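Local coordinates for putative exported protein (Bacteroides fragilis NCTC 9343, PDB 3IEE) that is of unknown function but folds into an all-helical structure and, as a putative exported protein of a gut bacterium, is probably a lipoprotein, at residues Ala24-Tyr29 against Pro153-Ala158. Residues are numbered along the deposited sequence; the frame is centred on the assembly and turned at random.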
loop_
_atom_site.group_PDB
_atom_site.type_symbol
_atom_site.label_atom_id
_atom_site.label_comp_id
_atom_site.label_asym_id
_atom_site.label_seq_id
_atom_site.Cartn_x
_atom_site.Cartn_y
_atom_site.Cartn_z
ATOM N N ALA A 24 10.120 19.650 0.432
ATOM C CA ALA A 24 10.709 18.738 -0.557
ATOM C C ALA A 24 11.296 17.492 0.059
ATOM O O ALA A 24 11.144 16.402 -0.503
ATOM C CB ALA A 24 11.798 19.460 -1.364
ATOM N N GLU A 25 11.971 17.628 1.201
ATOM C CA GLU A 25 12.566 16.472 1.861
ATOM C C GLU A 25 11.496 15.502 2.338
ATOM O O GLU A 25 11.651 14.294 2.249
ATOM C CB GLU A 25 13.434 16.893 3.028
ATOM C CG GLU A 25 14.774 17.462 2.656
ATOM C CD GLU A 25 15.568 16.545 1.746
ATOM O OE1 GLU A 25 15.657 15.332 2.021
ATOM O OE2 GLU A 25 16.055 17.048 0.716
ATOM N N VAL A 26 10.387 16.051 2.836
ATOM C CA VAL A 26 9.254 15.244 3.306
ATOM C C VAL A 26 8.691 14.431 2.153
ATOM O O VAL A 26 8.519 13.218 2.252
ATOM C CB VAL A 26 8.183 16.073 3.924
ATOM C CG1 VAL A 26 6.858 15.236 4.092
ATOM C CG2 VAL A 26 8.683 16.647 5.298
ATOM N N ILE A 27 8.476 15.099 1.031
ATOM C CA ILE A 27 7.928 14.408 -0.160
ATOM C C ILE A 27 8.910 13.389 -0.752
ATOM O O ILE A 27 8.496 12.283 -1.139
ATOM C CB ILE A 27 7.383 15.412 -1.207
ATOM C CG1 ILE A 27 6.261 16.282 -0.612
ATOM C CG2 ILE A 27 6.843 14.671 -2.439
ATOM C CD1 ILE A 27 5.089 15.517 -0.192
ATOM N N LYS A 28 10.198 13.738 -0.761
ATOM C CA LYS A 28 11.276 12.826 -1.149
ATOM C C LYS A 28 11.183 11.526 -0.356
ATOM O O LYS A 28 11.146 10.436 -0.924
ATOM C CB LYS A 28 12.628 13.467 -0.920
ATOM C CG LYS A 28 13.069 14.433 -2.022
ATOM C CD LYS A 28 14.271 15.251 -1.548
ATOM C CE LYS A 28 15.120 15.840 -2.680
ATOM N NZ LYS A 28 16.271 16.563 -2.109
ATOM N N TYR A 29 11.089 11.656 0.966
ATOM C CA TYR A 29 11.017 10.459 1.839
ATOM C C TYR A 29 9.778 9.622 1.574
ATOM O O TYR A 29 9.847 8.375 1.576
ATOM C CB TYR A 29 11.134 10.841 3.300
ATOM C CG TYR A 29 11.206 9.666 4.246
ATOM C CD1 TYR A 29 10.037 9.068 4.728
ATOM C CD2 TYR A 29 12.424 9.129 4.650
ATOM C CE1 TYR A 29 10.099 7.987 5.625
ATOM C CE2 TYR A 29 12.501 8.054 5.539
ATOM C CZ TYR A 29 11.313 7.465 6.006
ATOM O OH TYR A 29 11.340 6.400 6.873
ATOM N N PRO A 153 -0.144 13.089 7.347
ATOM C CA PRO A 153 -0.290 14.489 7.786
ATOM C C PRO A 153 0.846 15.414 7.346
ATOM O O PRO A 153 0.614 16.603 7.001
ATOM C CB PRO A 153 -0.394 14.380 9.317
ATOM C CG PRO A 153 -0.060 13.024 9.688
ATOM C CD PRO A 153 -0.099 12.138 8.468
ATOM N N PHE A 154 2.061 14.864 7.295
ATOM C CA PHE A 154 3.258 15.647 6.976
ATOM C C PHE A 154 3.385 15.886 5.483
ATOM O O PHE A 154 3.754 16.992 5.063
ATOM C CB PHE A 154 4.481 14.946 7.542
ATOM C CG PHE A 154 4.360 14.750 9.026
ATOM C CD1 PHE A 154 4.043 15.863 9.838
ATOM C CD2 PHE A 154 4.362 13.502 9.587
ATOM C CE1 PHE A 154 3.842 15.724 11.235
ATOM C CE2 PHE A 154 4.186 13.355 11.006
ATOM C CZ PHE A 154 3.899 14.471 11.803
ATOM N N THR A 155 2.997 14.897 4.685
ATOM C CA THR A 155 3.002 15.104 3.224
ATOM C C THR A 155 1.936 16.132 2.821
ATOM O O THR A 155 2.153 16.967 1.916
ATOM C CB THR A 155 2.807 13.790 2.437
ATOM O OG1 THR A 155 1.556 13.188 2.832
ATOM C CG2 THR A 155 3.997 12.778 2.685
ATOM N N GLU A 156 0.813 16.141 3.531
ATOM C CA GLU A 156 -0.222 17.118 3.248
ATOM C C GLU A 156 0.304 18.562 3.502
ATOM O O GLU A 156 0.151 19.446 2.690
ATOM C CB GLU A 156 -1.423 16.843 4.121
ATOM C CG GLU A 156 -2.569 17.780 3.844
ATOM C CD GLU A 156 -3.800 17.278 4.568
ATOM O OE1 GLU A 156 -3.910 17.602 5.760
ATOM O OE2 GLU A 156 -4.571 16.482 3.960
ATOM N N GLN A 157 0.932 18.759 4.647
ATOM C CA GLN A 157 1.591 20.030 4.953
ATOM C C GLN A 157 2.651 20.421 3.926
ATOM O O GLN A 157 2.754 21.604 3.540
ATOM C CB GLN A 157 2.200 19.995 6.373
ATOM C CG GLN A 157 1.124 19.995 7.477
ATOM C CD GLN A 157 0.032 21.075 7.257
ATOM O OE1 GLN A 157 0.342 22.261 7.052
ATOM N NE2 GLN A 157 -1.246 20.653 7.259
ATOM N N ALA A 158 3.422 19.435 3.457
ATOM C CA ALA A 158 4.523 19.659 2.503
ATOM C C ALA A 158 3.943 20.098 1.143
ATOM O O ALA A 158 4.466 21.045 0.484
ATOM C CB ALA A 158 5.368 18.404 2.380
#
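Val-26 and Ile-27 meet Thr-155 and Ala-158 in an apolar helix-helix contact, joining the N-terminal helix 17-40 to the last turns of the long helix 123-162 in an all-helical fold. The two short segments run broadly antiparallel, their directions 134° apart and their axes 8.7 Å from each other at closest approach. The closest CA pair is Ile-27 and Thr-155, 6.0 Å apart.

Val-26 reaches across with one branch: CG1, anti to the backbone N (chi1 166°), sits 3.7 Å from Phe-154 O and 3.9 Å from Ala-158 CB, and also touches Thr-155 CG2. Ile-27 points its CB past the other helix, but its CG1 arm, lying beside its own backbone N, carries the side chain back: CG1 is 3.8 Å from Ala-158 CB, and CD1 is 3.9 Å from Thr-155 CB. The single methyl of Ala-158 is thus touched by both Val-26 and Ile-27, while the Ile-27 and Thr-155 side chains cross at about a right angle.

Thr-155 offers carbon to this interface; OG1 lies between its own backbone N and carbonyl carbon (chi1 58°) and hydrogen-bonds to Ser-152 O, at a kink where Pro-153 N and Phe-154 N lack bonds to the preceding turn. Of the Phe-154 side chain, CB is the part near Val-26 CG1; the ring leads away, and the side chain touches Thr-89 of helix 87-119. Cys-84 and Phe-85, from a loop, also pack on Val-26, and Arg-176 of helix 169-189 touches Ile-27.

No hydrogen bond or salt bridge links the segments. With 208 Å² buried, the pairing rests on van der Waals contact of aliphatic carbons with each other and with the backbone, consistent with the short side chains of Ala-158 and Thr-155 allowing Val-26 and Ile-27 close to it.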